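Local coordinates for protein 4-alpha-glucanotransferase (PDB 6M6T) that belongs to the amylomaltase (disproportionating enzyme) family of TIM-barrel glucanotransferases and holds bound glycan in its pockets, at residues G300-E306 with G317-P323. Residues are numbered along the deposited sequence; the frame is centred on the assembly and turned at random.
Sequences GFSDYWE and GSWQPAP
A beta hairpin inserted between TIM-barrel strands 292-295 and 340-342 pairs 303-306 with 319-321, edge strand of a separate four-stranded antiparallel sheet (closest axis approach 4.5 Å, N-to-C directions at 133°). Tyr304 and Gln320 form the hydrogen-bonded pair (Tyr304 N to Gln320 O and Gln320 N to Tyr304 O, both 2.9 Å), flanked by non-hydrogen-bonded Asp303-Pro321 and Trp305-Trp319. Glu306 N donates to Ser318 O (2.8 Å); weak 3.3 Å bonds, Ala322 N to Ser302 O and Ser318 N to Glu306 O, extend the ladder. On the Asp303 face, the Trp305 (chi1 t) six-membered ring turns its edge to the face of the Trp319 (chi1 m) five-membered ring, T-shaped, centroids 4.8 Å apart, planes at 72°. Lys299 adds a cation-pi contact to Trp319, whose side chain lies about 7 Å from bound AC1. Trp305 NE1 hydrogen-bonds Ala314 O in the connecting loop; Lys236 NZ salt-bridges Glu306 OE2 and hydrogen-bonds Tyr304 OH. On the other face, Gln320 CB lies over the Tyr304 ring (chi1 p), a CH-pi contact 3.6 Å from its centroid.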
loop_
_atom_site.group_PDB
_atom_site.type_symbol
_atom_site.label_atom_id
_atom_site.label_comp_id
_atom_site.label_asym_id
_atom_site.label_seq_id
_atom_site.Cartn_x
_atom_site.Cartn_y
_atom_site.Cartn_z
ATOM N N GLY A 300 4.266 15.618 -1.664
ATOM C CA GLY A 300 5.430 15.422 -2.505
ATOM C C GLY A 300 5.266 15.885 -3.935
ATOM O O GLY A 300 6.275 15.982 -4.648
ATOM N N PHE A 301 4.034 16.162 -4.379
ATOM C CA PHE A 301 3.830 16.691 -5.723
ATOM C C PHE A 301 3.821 18.213 -5.763
ATOM O O PHE A 301 3.884 18.788 -6.851
ATOM C CB PHE A 301 2.542 16.112 -6.323
ATOM C CG PHE A 301 2.646 14.648 -6.588
ATOM C CD1 PHE A 301 3.193 14.187 -7.776
ATOM C CD2 PHE A 301 2.270 13.724 -5.622
ATOM C CE1 PHE A 301 3.336 12.826 -8.017
ATOM C CE2 PHE A 301 2.400 12.357 -5.854
ATOM C CZ PHE A 301 2.931 11.909 -7.053
ATOM N N SER A 302 3.775 18.879 -4.610
ATOM C CA SER A 302 3.948 20.323 -4.545
ATOM C C SER A 302 5.353 20.712 -4.090
ATOM O O SER A 302 6.010 21.538 -4.728
ATOM C CB SER A 302 2.893 20.939 -3.613
ATOM O OG SER A 302 3.251 20.793 -2.243
ATOM N N ASP A 303 5.819 20.117 -2.994
ATOM C CA ASP A 303 7.114 20.421 -2.388
ATOM C C ASP A 303 7.537 19.171 -1.629
ATOM O O ASP A 303 6.859 18.793 -0.669
ATOM C CB ASP A 303 7.025 21.609 -1.412
ATOM C CG ASP A 303 6.832 22.955 -2.103
ATOM O OD1 ASP A 303 7.743 23.356 -2.865
ATOM O OD2 ASP A 303 5.788 23.631 -1.849
ATOM N N TYR A 304 8.637 18.534 -2.031
ATOM C CA TYR A 304 9.137 17.365 -1.308
ATOM C C TYR A 304 10.394 17.709 -0.512
ATOM O O TYR A 304 11.157 18.617 -0.862
ATOM C CB TYR A 304 9.441 16.180 -2.236
ATOM C CG TYR A 304 10.556 16.468 -3.191
ATOM C CD1 TYR A 304 10.312 17.187 -4.352
ATOM C CD2 TYR A 304 11.859 16.061 -2.928
ATOM C CE1 TYR A 304 11.319 17.485 -5.237
ATOM C CE2 TYR A 304 12.885 16.367 -3.815
ATOM C CZ TYR A 304 12.598 17.069 -4.970
ATOM O OH TYR A 304 13.561 17.391 -5.883
ATOM N N TRP A 305 10.596 16.966 0.569
ATOM C CA TRP A 305 11.746 17.154 1.438
ATOM C C TRP A 305 12.896 16.273 0.960
ATOM O O TRP A 305 12.714 15.071 0.748
ATOM C CB TRP A 305 11.369 16.815 2.874
ATOM C CG TRP A 305 12.481 16.976 3.832
ATOM C CD1 TRP A 305 13.309 15.998 4.296
ATOM C CD2 TRP A 305 12.895 18.191 4.463
ATOM N NE1 TRP A 305 14.209 16.530 5.184
ATOM C CE2 TRP A 305 13.975 17.874 5.305
ATOM C CE3 TRP A 305 12.455 19.516 4.399
ATOM C CZ2 TRP A 305 14.622 18.831 6.076
ATOM C CZ3 TRP A 305 13.099 20.465 5.164
ATOM C CH2 TRP A 305 14.170 20.120 5.993
ATOM N N GLU A 306 14.079 16.878 0.805
ATOM C CA GLU A 306 15.217 16.264 0.126
ATOM C C GLU A 306 16.422 16.241 1.070
ATOM O O GLU A 306 17.174 17.218 1.153
ATOM C CB GLU A 306 15.531 17.014 -1.169
ATOM C CG GLU A 306 16.530 16.305 -2.097
ATOM C CD GLU A 306 17.167 17.227 -3.164
ATOM O OE1 GLU A 306 18.180 17.900 -2.858
ATOM O OE2 GLU A 306 16.683 17.265 -4.324
ATOM N N GLY A 317 18.030 18.659 5.345
ATOM C CA GLY A 317 17.439 18.623 4.018
ATOM C C GLY A 317 16.958 19.968 3.565
ATOM O O GLY A 317 17.445 21.006 4.023
ATOM N N SER A 318 16.001 19.956 2.642
ATOM C CA SER A 318 15.374 21.180 2.155
ATOM C C SER A 318 14.035 20.840 1.520
ATOM O O SER A 318 13.756 19.680 1.195
ATOM C CB SER A 318 16.261 21.907 1.143
ATOM O OG SER A 318 17.619 21.883 1.534
ATOM N N TRP A 319 13.211 21.875 1.339
ATOM C CA TRP A 319 11.946 21.751 0.620
ATOM C C TRP A 319 12.178 22.127 -0.839
ATOM O O TRP A 319 12.363 23.301 -1.154
ATOM C CB TRP A 319 10.880 22.646 1.240
ATOM C CG TRP A 319 10.353 22.172 2.535
ATOM C CD1 TRP A 319 10.569 22.731 3.755
ATOM C CD2 TRP A 319 9.483 21.056 2.752
ATOM N NE1 TRP A 319 9.893 22.028 4.727
ATOM C CE2 TRP A 319 9.222 20.992 4.133
ATOM C CE3 TRP A 319 8.901 20.104 1.912
ATOM C CZ2 TRP A 319 8.417 20.005 4.694
ATOM C CZ3 TRP A 319 8.099 19.132 2.470
ATOM C CH2 TRP A 319 7.869 19.083 3.847
ATOM N N GLN A 320 12.170 21.142 -1.722
ATOM C CA GLN A 320 12.351 21.248 -3.159
ATOM C C GLN A 320 11.019 21.301 -3.882
ATOM O O GLN A 320 10.046 20.676 -3.447
ATOM C CB GLN A 320 13.135 20.051 -3.686
ATOM C CG GLN A 320 14.384 19.856 -2.948
ATOM C CD GLN A 320 15.383 20.863 -3.399
ATOM O OE1 GLN A 320 16.053 21.506 -2.593
ATOM N NE2 GLN A 320 15.470 21.040 -4.707
ATOM N N PRO A 321 10.978 22.008 -5.016
ATOM C CA PRO A 321 9.723 22.132 -5.770
ATOM C C PRO A 321 9.514 21.036 -6.803
ATOM O O PRO A 321 10.375 20.785 -7.647
ATOM C CB PRO A 321 9.869 23.502 -6.440
ATOM C CG PRO A 321 11.341 23.613 -6.696
ATOM C CD PRO A 321 12.052 22.835 -5.596
ATOM N N ALA A 322 8.385 20.403 -6.753
ATOM C CA ALA A 322 7.932 19.479 -7.778
ATOM C C ALA A 322 6.852 20.131 -8.634
ATOM O O ALA A 322 6.111 20.990 -8.152
ATOM C CB ALA A 322 7.379 18.199 -7.145
ATOM N N PRO A 323 6.724 19.744 -9.913
ATOM C CA PRO A 323 5.779 20.408 -10.830
ATOM C C PRO A 323 4.378 19.788 -10.828
ATOM O O PRO A 323 3.861 19.359 -11.870
ATOM C CB PRO A 323 6.477 20.228 -12.178
ATOM C CG PRO A 323 7.074 18.872 -12.046
ATOM C CD PRO A 323 7.560 18.764 -10.627
#